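Local atomic coordinates of putative TetR-family transcriptional regulator (Bordetella parapertussis 12822, PDB entry 3CCY), a protein that probably binds cis-regulatory DNA and represses transcription as a TetR-family regulator. Residues A[71-76]-A[132-137]; A[65-70]-A[125-130]; A[14-19]-A[53-58]. All coordinates share one frame; numbering follows the deposited sequence. Where two conformers were deposited one is given.

Overall arrangement
Interactions 1 and 2 are successive parts of one interface, in which helix 58-81 runs beside helix 122-145; their centres lie about 10 Å apart. They meet through a salt bridge from Asp71 OD1 of interaction 1 to Lys130 NZ of interaction 2, 2.6 Å long, and through packing of Leu74 CD2 against Lys130 O. Interaction 3 sits in the predicted DNA-binding region, where 14-19 meets the 53-58 loop that leads into helix 58-81. Its centre is about 18 Å from that of interaction 2 and about 25 Å from that of interaction 1, with no direct touch to either. Helix 58-81 thus links the predicted DNA-binding part to the packing against helix 122-145.

Interaction 1: A[71-76]-A[132-137]; sequences DSLLER and RELIAY
Leu74 CD2 reaches across from helix 58-81 to Glu133, Leu134 and Tyr137 of helix 122-145. This methyl lies 3.7 Å from Glu133 CB, 3.7 Å from the backbone N of Leu134 and 3.7 Å from Tyr137 CE2, so a single branch rests on one turn of the facing helix. The Leu74 side chain runs roughly perpendicular to that of Glu133, which contributes mainly its aliphatic root. One step back along helix 58-81, Leu73 has CG anti to the backbone N (chi1 -158°) and places it 3.9 Å from Leu134 CD1. These two leucines also cross nearly perpendicularly, with Leu73 CD2 and Leu134 CD2 4.1 Å apart.

Further out, Phe98 of helix 87-115 touches both Leu73 and Leu134, extending the apolar layer to a third helix, while Cys77 packs on Leu134 and Tyr137. The Tyr137 hydroxyl is hydrogen-bonded to Arg78 NE, which holds the outer end of the ring against helix 58-81. The short helical segments run in the same general direction, 27° apart, with axes 10.1 Å from each other. No hydrogen bond links 71-76 to 132-137: leucine side chains and the carbon parts of Glu133 and Tyr137 make the join, with one methyl also resting on the Leu134 backbone, so it rests on close apolar fit, with polar groups engaged at its margin.

Interaction 2: A[65-70]-A[125-130]; sequences MLTTHV and KALIAK
Val70 and Leu127 meet through branches whose positions begin with their first torsions. A chi1 of 73° sets Val70 CG1 between its own backbone N and carbonyl carbon, while Leu127 CG is anti to its carbonyl carbon (chi1 -71°) and its methyls extend from there by chi2. The two side chains approach at a slant, Val70 CG1 lying 3.8 Å from Leu127 CD2. The same valine methyl is 3.7 Å from Lys130 CD, and the other, CG2, comes to 3.8 Å from Lys130 CB. Val70 therefore sits against two side chains one turn apart on helix 122-145, using both of its branches on the lysine.

Leu127 in turn spreads its two methyls over helix 58-81. CD2 reaches Thr67, 3.7 Å from OG1 and 3.8 Å from CA, with the two side chains nearly perpendicular; CD1 meets Leu66 CB at 4.1 Å. The Thr67 hydroxyl is hydrogen-bonded to Arg63 O on its own helix, so its oxygen can lie next to a methyl group with its polar need met. Leu127 also touches Leu116 and Leu119 of the preceding loop, and Leu66 packs on Val111 of helix 87-115.

Lys130 is extended as far as CE, and chi4 of -87° then bends NZ to Asp71, its salt-bridge partner on helix 58-81. The lysine thus plays two parts: its CB and CD pack on Val70, and its ammonium pairs with a carboxylate. With no hydrogen bond between 65-70 and 125-130, the nearly parallel helices are joined by an apolar seam edged by one charged pair.

Interaction 3: A[14-19]-A[53-58]; sequences NIRDTI and HYFDSK
At the end of the predicted helix-turn-helix DNA-binding motif, Tyr54 and Phe55 of the loop leading into helix 58-81 pack on the first turns of helix 15-29, through Ile15, Arg16 and Ile19. The two aromatic side chains share this surface. Tyr54 takes Ile15 and Ile19, whose side chains both lie roughly perpendicular to its own: Ile19 CD1 is 3.5 Å from Tyr54 ring atom CD2, and Ile15 CG1 is 3.6 Å from CE2. Ile15 CG2 is modelled closer still to the phenolic end, but that separation is too short to be relied on.

Phe55 takes the other branch of Ile19, with Ile19 CG2 3.8 Å from Phe55 CE1, and the two side chains run antiparallel alongside one another. Ile19 also touches Ile40 of helix 37-43, whereas Phe55 rests on Val61 and Asp64 of helix 58-81. The contact thus joins helix 15-29 to the loop before helix 58-81, with side chains of helices 37-43 and 58-81 alongside.

Arg16 lends its aliphatic part to both aromatic side chains. Its chain bends at chi2 (-72°) and again at chi3, and CD, which the first of these torsions places, comes 3.7 Å from Tyr54 CB and 3.6 Å from Phe55 CZ. Farther out, NH1 makes a long, weak ion pair with Asp64. The guanidinium is tilted 50° from the phenyl plane, and Phe55 CE2 sits over one of its faces, 3.8 Å above the plane and displaced from the centre of the group.

Interaction 1: A[71-76]-A[132-137]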
ATOM      1  N   ASP A  71      -5.588   2.648 -18.869  1.00 33.47           N
ATOM      2  CA  ASP A  71      -6.532   2.495 -19.977  1.00 35.08           C
ATOM      3  C   ASP A  71      -6.851   1.015 -20.203  1.00 36.03           C
ATOM      4  O   ASP A  71      -8.000   0.647 -20.373  1.00 36.61           O
ATOM      5  CB  ASP A  71      -6.019   3.155 -21.277  1.00 34.69           C
ATOM      6  CG  ASP A  71      -6.195   4.668 -21.277  1.00 34.57           C
ATOM      7  OD1 ASP A  71      -6.859   5.208 -20.370  1.00 34.77           O
ATOM      8  OD2 ASP A  71      -5.659   5.334 -22.185  1.00 36.65           O
ATOM      9  N   SER A  72      -5.834   0.168 -20.152  1.00 37.45           N
ATOM     10  CA  SER A  72      -6.026  -1.282 -20.318  1.00 38.34           C
ATOM     11  C   SER A  72      -6.893  -1.885 -19.207  1.00 38.31           C
ATOM     12  O   SER A  72      -7.814  -2.678 -19.470  1.00 37.37           O
ATOM     13  CB  SER A  72      -4.677  -1.979 -20.355  1.00 39.22           C
ATOM     14  OG  SER A  72      -4.732  -3.128 -21.170  1.00 42.52           O
ATOM     15  N   LEU A  73      -6.597  -1.506 -17.965  1.00 37.70           N
ATOM     16  CA  LEU A  73      -7.319  -2.000 -16.826  1.00 37.77           C
ATOM     17  C   LEU A  73      -8.813  -1.611 -16.936  1.00 37.09           C
ATOM     18  O   LEU A  73      -9.704  -2.434 -16.689  1.00 35.50           O
ATOM     19  CB  LEU A  73      -6.683  -1.423 -15.562  1.00 38.03           C
ATOM     20  CG  LEU A  73      -6.845  -2.085 -14.207  1.00 41.12           C
ATOM     21  CD1 LEU A  73      -6.970  -3.610 -14.263  1.00 42.32           C
ATOM     22  CD2 LEU A  73      -5.665  -1.651 -13.303  1.00 40.24           C
ATOM     23  N   LEU A  74      -9.072  -0.354 -17.305  1.00 36.19           N
ATOM     24  CA  LEU A  74     -10.435   0.137 -17.486  1.00 36.68           C
ATOM     25  C   LEU A  74     -11.200  -0.624 -18.566  1.00 36.62           C
ATOM     26  O   LEU A  74     -12.343  -0.986 -18.354  1.00 36.31           O
ATOM     27  CB  LEU A  74     -10.453   1.655 -17.784  1.00 37.04           C
ATOM     28  CG  LEU A  74     -10.199   2.568 -16.559  1.00 37.59           C
ATOM     29  CD1 LEU A  74      -9.988   4.011 -17.018  1.00 37.30           C
ATOM     30  CD2 LEU A  74     -11.341   2.526 -15.515  1.00 37.21           C
ATOM     31  N   GLU A  75     -10.570  -0.881 -19.708  1.00 37.54           N
ATOM     32  CA  GLU A  75     -11.255  -1.579 -20.785  1.00 38.04           C
ATOM     33  C   GLU A  75     -11.558  -3.002 -20.356  1.00 36.28           C
ATOM     34  O   GLU A  75     -12.675  -3.463 -20.544  1.00 36.72           O
ATOM     35  CB  GLU A  75     -10.464  -1.586 -22.091  1.00 38.23           C
ATOM     36  CG  GLU A  75     -11.317  -1.470 -23.390  1.00 43.55           C
ATOM     37  CD  GLU A  75     -12.886  -1.511 -23.228  1.00 50.18           C
ATOM     38  OE1 GLU A  75     -13.470  -2.636 -23.205  1.00 50.36           O
ATOM     39  OE2 GLU A  75     -13.531  -0.407 -23.188  1.00 49.37           O
ATOM     40  N   ARG A  76     -10.596  -3.673 -19.726  1.00 35.03           N
ATOM     41  CA  ARG A  76     -10.817  -5.056 -19.344  0.50 33.97           C
ATOM     42  C   ARG A  76     -11.880  -5.209 -18.273  1.00 33.45           C
ATOM     43  O   ARG A  76     -12.655  -6.163 -18.324  1.00 33.09           O
ATOM     44  CB  ARG A  76      -9.497  -5.764 -19.074  0.50 33.87           C
ATOM     45  CG  ARG A  76      -8.691  -5.821 -20.394  0.50 34.41           C
ATOM     46  CD  ARG A  76      -7.315  -6.374 -20.259  0.50 35.49           C
ATOM     47  NE  ARG A  76      -7.351  -7.790 -19.925  0.50 35.03           N
ATOM     48  CZ  ARG A  76      -6.328  -8.454 -19.405  0.50 31.43           C
ATOM     49  NH1 ARG A  76      -5.182  -7.827 -19.193  0.50 31.16           N
ATOM     50  NH2 ARG A  76      -6.472  -9.730 -19.079  0.50 29.22           N
ATOM     51  N   ARG A 132     -10.087   6.959 -10.376  1.00 35.16           N
ATOM     52  CA  ARG A 132     -11.399   7.120  -9.750  1.00 36.07           C
ATOM     53  C   ARG A 132     -12.493   6.311 -10.480  1.00 35.44           C
ATOM     54  O   ARG A 132     -13.379   5.735  -9.842  1.00 35.05           O
ATOM     55  CB  ARG A 132     -11.764   8.590  -9.704  1.00 36.48           C
ATOM     56  CG  ARG A 132     -11.147   9.332  -8.532  1.00 41.32           C
ATOM     57  CD  ARG A 132     -11.436  10.805  -8.678  1.00 47.11           C
ATOM     58  NE  ARG A 132     -10.715  11.627  -7.710  1.00 54.18           N
ATOM     59  CZ  ARG A 132     -10.267  12.857  -7.966  1.00 56.99           C
ATOM     60  NH1 ARG A 132     -10.435  13.393  -9.178  1.00 57.53           N
ATOM     61  NH2 ARG A 132      -9.631  13.543  -7.019  1.00 58.05           N
ATOM     62  N   GLU A 133     -12.417   6.264 -11.812  1.00 34.44           N
ATOM     63  CA  GLU A 133     -13.293   5.411 -12.620  1.00 34.92           C
ATOM     64  C   GLU A 133     -13.225   3.944 -12.210  1.00 33.96           C
ATOM     65  O   GLU A 133     -14.241   3.279 -12.094  1.00 33.91           O
ATOM     66  CB  GLU A 133     -12.937   5.529 -14.114  1.00 34.79           C
ATOM     67  CG  GLU A 133     -13.184   6.897 -14.680  1.00 35.96           C
ATOM     68  CD  GLU A 133     -12.936   6.962 -16.187  1.00 38.05           C
ATOM     69  OE1 GLU A 133     -13.512   6.143 -16.926  1.00 44.26           O
ATOM     70  OE2 GLU A 133     -12.157   7.821 -16.630  1.00 43.45           O
ATOM     71  N   LEU A 134     -12.000   3.455 -12.030  1.00 33.90           N
ATOM     72  CA  LEU A 134     -11.707   2.102 -11.674  1.00 35.02           C
ATOM     73  C   LEU A 134     -12.244   1.761 -10.296  1.00 34.52           C
ATOM     74  O   LEU A 134     -12.906   0.742 -10.127  1.00 34.24           O
ATOM     75  CB  LEU A 134     -10.205   1.922 -11.657  1.00 36.16           C
ATOM     76  CG  LEU A 134      -9.698   0.508 -11.424  1.00 41.12           C
ATOM     77  CD1 LEU A 134      -9.938  -0.342 -12.656  1.00 41.14           C
ATOM     78  CD2 LEU A 134      -8.192   0.612 -11.075  1.00 44.54           C
ATOM     79  N   ILE A 135     -11.945   2.622  -9.331  1.00 33.43           N
ATOM     80  CA  ILE A 135     -12.525   2.534  -8.008  1.00 33.68           C
ATOM     81  C   ILE A 135     -14.074   2.487  -8.065  1.00 33.25           C
ATOM     82  O   ILE A 135     -14.706   1.675  -7.368  1.00 32.44           O
ATOM     83  CB  ILE A 135     -12.018   3.708  -7.154  1.00 33.98           C
ATOM     84  CG1 ILE A 135     -10.504   3.565  -6.958  1.00 36.37           C
ATOM     85  CG2 ILE A 135     -12.777   3.818  -5.792  1.00 34.41           C
ATOM     86  CD1 ILE A 135      -9.864   4.657  -6.203  1.00 36.16           C
ATOM     87  N   ALA A 136     -14.661   3.354  -8.895  1.00 32.18           N
ATOM     88  CA  ALA A 136     -16.121   3.447  -9.043  1.00 32.73           C
ATOM     89  C   ALA A 136     -16.692   2.097  -9.507  1.00 32.67           C
ATOM     90  O   ALA A 136     -17.714   1.632  -8.988  1.00 33.47           O
ATOM     91  CB  ALA A 136     -16.519   4.570 -10.011  1.00 32.13           C
ATOM     92  N   TYR A 137     -16.019   1.454 -10.444  1.00 32.39           N
ATOM     93  CA  TYR A 137     -16.471   0.150 -10.911  1.00 33.78           C
ATOM     94  C   TYR A 137     -16.578  -0.841  -9.738  1.00 34.03           C
ATOM     95  O   TYR A 137     -17.533  -1.601  -9.647  1.00 34.90           O
ATOM     96  CB  TYR A 137     -15.539  -0.426 -11.984  1.00 35.12           C
ATOM     97  CG  TYR A 137     -15.668   0.208 -13.353  1.00 35.91           C
ATOM     98  CD1 TYR A 137     -16.888   0.665 -13.810  1.00 38.44           C
ATOM     99  CD2 TYR A 137     -14.558   0.303 -14.221  1.00 40.25           C
ATOM    100  CE1 TYR A 137     -17.032   1.230 -15.070  1.00 39.31           C
ATOM    101  CE2 TYR A 137     -14.694   0.875 -15.525  1.00 38.28           C
ATOM    102  CZ  TYR A 137     -15.938   1.336 -15.918  1.00 38.82           C
ATOM    103  OH  TYR A 137     -16.140   1.930 -17.151  1.00 40.55           O
TER

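Interaction 2: A[65-70]-A[125-130]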
HETATM    1  N   MSE A  65       3.477   5.080 -19.932  1.00 33.32           N
HETATM    2  CA  MSE A  65       3.262   3.741 -19.344  1.00 31.59           C
HETATM    3  C   MSE A  65       2.112   3.697 -18.335  1.00 32.37           C
HETATM    4  O   MSE A  65       1.452   2.667 -18.180  1.00 32.15           O
HETATM    5  CB  MSE A  65       4.536   3.176 -18.703  1.00 32.10           C
HETATM    6  CG  MSE A  65       4.767   3.637 -17.292  1.00 30.36           C
HETATM    7 SE   MSE A  65       6.345   2.923 -16.436  0.70 29.57          SE
HETATM    8  CE  MSE A  65       7.695   3.359 -17.732  1.00 27.16           C
ATOM      9  N   LEU A  66       1.896   4.800 -17.633  1.00 31.37           N
ATOM     10  CA  LEU A  66       0.797   4.886 -16.701  1.00 31.96           C
ATOM     11  C   LEU A  66      -0.530   4.975 -17.446  1.00 31.17           C
ATOM     12  O   LEU A  66      -1.510   4.364 -17.059  1.00 29.52           O
ATOM     13  CB  LEU A  66       0.990   6.085 -15.778  1.00 32.03           C
ATOM     14  CG  LEU A  66       2.149   5.943 -14.778  1.00 34.58           C
ATOM     15  CD1 LEU A  66       2.027   6.961 -13.654  1.00 35.04           C
ATOM     16  CD2 LEU A  66       2.206   4.524 -14.199  1.00 36.29           C
ATOM     17  N   THR A  67      -0.533   5.732 -18.531  1.00 31.61           N
ATOM     18  CA  THR A  67      -1.754   5.944 -19.305  1.00 33.44           C
ATOM     19  C   THR A  67      -2.217   4.648 -19.973  1.00 33.07           C
ATOM     20  O   THR A  67      -3.393   4.273 -19.885  1.00 33.38           O
ATOM     21  CB  THR A  67      -1.562   7.066 -20.346  1.00 32.88           C
ATOM     22  OG1 THR A  67      -1.297   8.297 -19.662  1.00 34.02           O
ATOM     23  CG2 THR A  67      -2.795   7.247 -21.199  1.00 35.32           C
ATOM     24  N   THR A  68      -1.297   3.956 -20.630  1.00 33.70           N
ATOM     25  CA  THR A  68      -1.678   2.753 -21.330  1.00 34.48           C
ATOM     26  C   THR A  68      -2.085   1.686 -20.316  1.00 34.77           C
ATOM     27  O   THR A  68      -2.997   0.913 -20.565  1.00 35.94           O
ATOM     28  CB  THR A  68      -0.595   2.242 -22.314  1.00 34.92           C
ATOM     29  OG1 THR A  68       0.462   1.599 -21.592  1.00 37.20           O
ATOM     30  CG2 THR A  68      -0.043   3.393 -23.169  1.00 33.84           C
ATOM     31  N   HIS A  69      -1.443   1.674 -19.154  1.00 34.09           N
ATOM     32  CA  HIS A  69      -1.763   0.690 -18.153  1.00 33.96           C
ATOM     33  C   HIS A  69      -3.155   0.863 -17.512  1.00 33.63           C
ATOM     34  O   HIS A  69      -3.881  -0.133 -17.325  1.00 34.03           O
ATOM     35  CB  HIS A  69      -0.707   0.695 -17.053  1.00 34.54           C
ATOM     36  CG  HIS A  69      -0.939  -0.349 -16.019  1.00 34.99           C
ATOM     37  ND1 HIS A  69      -0.625  -1.673 -16.227  1.00 36.32           N
ATOM     38  CD2 HIS A  69      -1.461  -0.273 -14.772  1.00 35.14           C
ATOM     39  CE1 HIS A  69      -0.941  -2.366 -15.149  1.00 35.19           C
ATOM     40  NE2 HIS A  69      -1.461  -1.542 -14.261  1.00 34.32           N
ATOM     41  N   VAL A  70      -3.501   2.086 -17.119  1.00 32.23           N
ATOM     42  CA  VAL A  70      -4.831   2.335 -16.543  1.00 32.38           C
ATOM     43  C   VAL A  70      -5.905   2.220 -17.635  1.00 32.70           C
ATOM     44  O   VAL A  70      -6.983   1.696 -17.368  1.00 31.39           O
ATOM     45  CB  VAL A  70      -4.940   3.666 -15.717  1.00 32.54           C
ATOM     46  CG1 VAL A  70      -4.940   4.890 -16.585  1.00 30.51           C
ATOM     47  CG2 VAL A  70      -6.202   3.652 -14.783  1.00 32.87           C
ATOM     48  N   LYS A 125      -3.790  14.603 -12.756  1.00 49.00           N
ATOM     49  CA  LYS A 125      -5.221  14.631 -12.481  1.00 48.01           C
ATOM     50  C   LYS A 125      -6.073  13.954 -13.545  1.00 46.44           C
ATOM     51  O   LYS A 125      -7.161  13.462 -13.240  1.00 45.77           O
ATOM     52  CB  LYS A 125      -5.697  16.059 -12.223  1.00 48.27           C
ATOM     53  CG  LYS A 125      -5.283  16.587 -10.849  1.00 50.23           C
ATOM     54  CD  LYS A 125      -5.652  18.050 -10.688  1.00 52.76           C
ATOM     55  CE  LYS A 125      -5.370  18.542  -9.266  1.00 54.04           C
ATOM     56  NZ  LYS A 125      -5.518  20.022  -9.208  1.00 53.94           N
ATOM     57  N   ALA A 126      -5.595  13.945 -14.789  1.00 44.60           N
ATOM     58  CA  ALA A 126      -6.189  13.099 -15.821  1.00 43.08           C
ATOM     59  C   ALA A 126      -6.082  11.617 -15.428  1.00 42.12           C
ATOM     60  O   ALA A 126      -7.031  10.856 -15.610  1.00 41.74           O
ATOM     61  CB  ALA A 126      -5.527  13.345 -17.162  1.00 43.16           C
ATOM     62  N   LEU A 127      -4.927  11.224 -14.887  1.00 41.03           N
ATOM     63  CA  LEU A 127      -4.700   9.840 -14.440  1.00 39.89           C
ATOM     64  C   LEU A 127      -5.399   9.543 -13.128  1.00 39.15           C
ATOM     65  O   LEU A 127      -5.911   8.451 -12.945  1.00 37.81           O
ATOM     66  CB  LEU A 127      -3.204   9.513 -14.345  1.00 39.89           C
ATOM     67  CG  LEU A 127      -2.503   9.389 -15.704  1.00 40.64           C
ATOM     68  CD1 LEU A 127      -1.021   9.649 -15.570  1.00 40.65           C
ATOM     69  CD2 LEU A 127      -2.759   8.012 -16.311  1.00 41.13           C
ATOM     70  N   ILE A 128      -5.431  10.520 -12.219  1.00 38.61           N
ATOM     71  CA  ILE A 128      -6.207  10.376 -10.988  1.00 38.85           C
ATOM     72  C   ILE A 128      -7.693  10.178 -11.341  1.00 37.67           C
ATOM     73  O   ILE A 128      -8.400   9.429 -10.663  1.00 37.73           O
ATOM     74  CB  ILE A 128      -6.049  11.600 -10.034  1.00 39.11           C
ATOM     75  CG1 ILE A 128      -4.663  11.570  -9.373  1.00 41.18           C
ATOM     76  CG2 ILE A 128      -7.105  11.548  -8.900  1.00 40.05           C
ATOM     77  CD1 ILE A 128      -4.243  12.899  -8.710  1.00 39.78           C
ATOM     78  N   ALA A 129      -8.158  10.866 -12.383  1.00 36.12           N
ATOM     79  CA  ALA A 129      -9.536  10.704 -12.819  1.00 35.92           C
ATOM     80  C   ALA A 129      -9.819   9.267 -13.290  1.00 34.63           C
ATOM     81  O   ALA A 129     -10.892   8.728 -13.035  1.00 34.83           O
ATOM     82  CB  ALA A 129      -9.878  11.690 -13.900  1.00 34.94           C
ATOM     83  N   LYS A 130      -8.865   8.663 -13.998  1.00 34.30           N
ATOM     84  CA  LYS A 130      -9.004   7.283 -14.461  1.00 33.74           C
ATOM     85  C   LYS A 130      -8.983   6.278 -13.320  1.00 33.68           C
ATOM     86  O   LYS A 130      -9.693   5.288 -13.363  1.00 33.10           O
ATOM     87  CB  LYS A 130      -7.971   6.963 -15.523  1.00 33.75           C
ATOM     88  CG  LYS A 130      -8.306   7.651 -16.859  1.00 35.48           C
ATOM     89  CD  LYS A 130      -7.187   7.489 -17.871  1.00 36.79           C
ATOM     90  CE  LYS A 130      -7.497   8.215 -19.185  1.00 40.47           C
ATOM     91  NZ  LYS A 130      -8.266   7.332 -20.093  1.00 41.69           N
TER

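Interaction 3: A[14-19]-A[53-58]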
ATOM      1  N   ASN A  14       8.248  -0.920 -31.898  1.00 65.48           N
ATOM      2  CA  ASN A  14       8.985  -2.088 -31.397  1.00 64.60           C
ATOM      3  C   ASN A  14       9.953  -1.681 -30.279  1.00 63.83           C
ATOM      4  O   ASN A  14       9.830  -2.126 -29.133  1.00 63.48           O
ATOM      5  CB  ASN A  14       9.767  -2.799 -32.525  1.00 64.72           C
ATOM      6  CG  ASN A  14       9.087  -2.703 -33.900  1.00 64.99           C
ATOM      7  OD1 ASN A  14       9.766  -2.591 -34.923  1.00 65.24           O
ATOM      8  ND2 ASN A  14       7.757  -2.766 -33.928  1.00 65.15           N
ATOM      9  N   ILE A  15      10.910  -0.828 -30.651  1.00 62.81           N
ATOM     10  CA  ILE A  15      11.898  -0.230 -29.744  1.00 61.77           C
ATOM     11  C   ILE A  15      11.251   0.687 -28.690  1.00 60.92           C
ATOM     12  O   ILE A  15      11.764   0.811 -27.574  1.00 60.65           O
ATOM     13  CB  ILE A  15      12.990   0.522 -30.564  1.00 61.87           C
ATOM     14  CG1 ILE A  15      13.782   1.521 -29.705  1.00 61.80           C
ATOM     15  CG2 ILE A  15      12.371   1.193 -31.784  1.00 62.11           C
ATOM     16  CD1 ILE A  15      14.884   0.894 -28.853  1.00 62.03           C
ATOM     17  N   ARG A  16      10.137   1.321 -29.066  1.00 59.86           N
ATOM     18  CA  ARG A  16       9.275   2.078 -28.149  1.00 58.86           C
ATOM     19  C   ARG A  16       9.013   1.331 -26.844  1.00 57.89           C
ATOM     20  O   ARG A  16       9.289   1.847 -25.760  1.00 57.62           O
ATOM     21  CB  ARG A  16       7.929   2.382 -28.817  1.00 59.05           C
ATOM     22  CG  ARG A  16       7.723   3.813 -29.288  1.00 59.40           C
ATOM     23  CD  ARG A  16       7.519   4.755 -28.111  1.00 60.13           C
ATOM     24  NE  ARG A  16       6.371   5.640 -28.290  1.00 60.69           N
ATOM     25  CZ  ARG A  16       5.252   5.566 -27.572  1.00 61.34           C
ATOM     26  NH1 ARG A  16       5.123   4.657 -26.614  1.00 60.92           N
ATOM     27  NH2 ARG A  16       4.257   6.411 -27.806  1.00 62.25           N
ATOM     28  N   ASP A  17       8.495   0.109 -26.971  1.00 56.74           N
ATOM     29  CA  ASP A  17       8.052  -0.689 -25.831  1.00 56.00           C
ATOM     30  C   ASP A  17       9.204  -1.263 -25.017  1.00 54.65           C
ATOM     31  O   ASP A  17       9.016  -1.612 -23.857  1.00 54.72           O
ATOM     32  CB  ASP A  17       7.134  -1.830 -26.285  1.00 56.54           C
ATOM     33  CG  ASP A  17       6.472  -1.556 -27.625  1.00 58.27           C
ATOM     34  OD1 ASP A  17       5.824  -0.488 -27.783  1.00 59.21           O
ATOM     35  OD2 ASP A  17       6.616  -2.418 -28.526  1.00 59.85           O
ATOM     36  N   THR A  18      10.382  -1.375 -25.622  1.00 52.92           N
ATOM     37  CA  THR A  18      11.570  -1.811 -24.891  1.00 51.28           C
ATOM     38  C   THR A  18      11.962  -0.741 -23.871  1.00 49.91           C
ATOM     39  O   THR A  18      12.249  -1.054 -22.716  1.00 49.59           O
ATOM     40  CB  THR A  18      12.754  -2.110 -25.834  1.00 51.49           C
ATOM     41  OG1 THR A  18      12.285  -2.849 -26.967  1.00 51.66           O
ATOM     42  CG2 THR A  18      13.838  -2.913 -25.112  1.00 51.23           C
ATOM     43  N   ILE A  19      11.961   0.518 -24.311  1.00 48.22           N
ATOM     44  CA  ILE A  19      12.209   1.663 -23.434  1.00 46.48           C
ATOM     45  C   ILE A  19      11.207   1.642 -22.280  1.00 45.49           C
ATOM     46  O   ILE A  19      11.601   1.633 -21.117  1.00 45.14           O
ATOM     47  CB  ILE A  19      12.131   3.009 -24.210  1.00 46.18           C
ATOM     48  CG1 ILE A  19      13.146   3.021 -25.360  1.00 45.96           C
ATOM     49  CG2 ILE A  19      12.368   4.195 -23.272  1.00 45.47           C
ATOM     50  CD1 ILE A  19      12.712   3.842 -26.544  1.00 44.49           C
ATOM     51  N   HIS A  53      14.029  10.181 -29.681  1.00 49.01           N
ATOM     52  CA  HIS A  53      13.383   9.840 -30.952  1.00 49.20           C
ATOM     53  C   HIS A  53      11.950   9.359 -30.700  1.00 49.03           C
ATOM     54  O   HIS A  53      11.098   9.432 -31.589  1.00 49.20           O
ATOM     55  CB  HIS A  53      14.198   8.759 -31.680  1.00 49.33           C
ATOM     56  CG  HIS A  53      13.826   8.571 -33.122  1.00 50.18           C
ATOM     57  ND1 HIS A  53      14.483   9.213 -34.154  1.00 50.96           N
ATOM     58  CD2 HIS A  53      12.885   7.789 -33.706  1.00 50.51           C
ATOM     59  CE1 HIS A  53      13.950   8.849 -35.308  1.00 50.96           C
ATOM     60  NE2 HIS A  53      12.980   7.983 -35.064  1.00 50.79           N
ATOM     61  N   TYR A  54      11.690   8.891 -29.478  1.00 48.73           N
ATOM     62  CA  TYR A  54      10.377   8.357 -29.104  1.00 48.27           C
ATOM     63  C   TYR A  54       9.714   9.125 -27.966  1.00 47.65           C
ATOM     64  O   TYR A  54       8.483   9.148 -27.873  1.00 47.82           O
ATOM     65  CB  TYR A  54      10.486   6.871 -28.743  1.00 48.65           C
ATOM     66  CG  TYR A  54      11.295   6.065 -29.732  1.00 49.09           C
ATOM     67  CD1 TYR A  54      10.716   5.575 -30.908  1.00 49.43           C
ATOM     68  CD2 TYR A  54      12.642   5.801 -29.502  1.00 49.72           C
ATOM     69  CE1 TYR A  54      11.464   4.838 -31.823  1.00 49.51           C
ATOM     70  CE2 TYR A  54      13.400   5.069 -30.413  1.00 50.07           C
ATOM     71  CZ  TYR A  54      12.806   4.591 -31.569  1.00 49.80           C
ATOM     72  OH  TYR A  54      13.563   3.867 -32.467  1.00 50.03           O
ATOM     73  N   PHE A  55      10.523   9.742 -27.106  1.00 46.86           N
ATOM     74  CA  PHE A  55      10.014  10.442 -25.918  1.00 46.25           C
ATOM     75  C   PHE A  55      10.685  11.792 -25.684  1.00 45.93           C
ATOM     76  O   PHE A  55      11.898  11.933 -25.866  1.00 45.89           O
ATOM     77  CB  PHE A  55      10.195   9.582 -24.665  1.00 45.93           C
ATOM     78  CG  PHE A  55       9.443   8.282 -24.699  1.00 45.80           C
ATOM     79  CD1 PHE A  55      10.112   7.088 -24.950  1.00 45.24           C
ATOM     80  CD2 PHE A  55       8.067   8.247 -24.461  1.00 45.23           C
ATOM     81  CE1 PHE A  55       9.423   5.875 -24.975  1.00 44.99           C
ATOM     82  CE2 PHE A  55       7.371   7.046 -24.488  1.00 44.90           C
ATOM     83  CZ  PHE A  55       8.050   5.858 -24.744  1.00 45.09           C
ATOM     84  N   ASP A  56       9.895  12.773 -25.248  1.00 45.67           N
ATOM     85  CA  ASP A  56      10.404  14.136 -25.032  1.00 45.34           C
ATOM     86  C   ASP A  56      11.029  14.333 -23.651  1.00 44.64           C
ATOM     87  O   ASP A  56      11.798  15.267 -23.434  1.00 44.73           O
ATOM     88  CB  ASP A  56       9.291  15.173 -25.232  1.00 45.63           C
ATOM     89  CG  ASP A  56       8.761  15.211 -26.658  1.00 46.55           C
ATOM     90  OD1 ASP A  56       7.553  15.515 -26.814  1.00 47.43           O
ATOM     91  OD2 ASP A  56       9.535  14.945 -27.614  1.00 47.51           O
ATOM     92  N   SER A  57      10.693  13.453 -22.720  1.00 43.86           N
ATOM     93  CA  SER A  57      11.115  13.616 -21.342  1.00 43.10           C
ATOM     94  C   SER A  57      11.049  12.284 -20.600  1.00 42.64           C
ATOM     95  O   SER A  57      10.453  11.318 -21.079  1.00 42.47           O
ATOM     96  CB  SER A  57      10.230  14.670 -20.653  1.00 43.09           C
ATOM     97  OG  SER A  57      10.441  14.716 -19.247  1.00 43.75           O
ATOM     98  N   LYS A  58      11.687  12.253 -19.436  1.00 41.91           N
ATOM     99  CA  LYS A  58      11.554  11.181 -18.470  1.00 41.17           C
ATOM    100  C   LYS A  58      10.086  11.099 -18.024  1.00 40.89           C
ATOM    101  O   LYS A  58       9.542  10.004 -17.840  1.00 40.80           O
ATOM    102  CB  LYS A  58      12.487  11.478 -17.295  1.00 41.24           C
ATOM    103  CG  LYS A  58      12.702  10.366 -16.292  1.00 40.87           C
ATOM    104  CD  LYS A  58      13.575  10.891 -15.150  1.00 40.94           C
ATOM    105  CE  LYS A  58      13.305  10.133 -13.858  1.00 41.64           C
ATOM    106  NZ  LYS A  58      14.001  10.698 -12.645  1.00 40.54           N
TER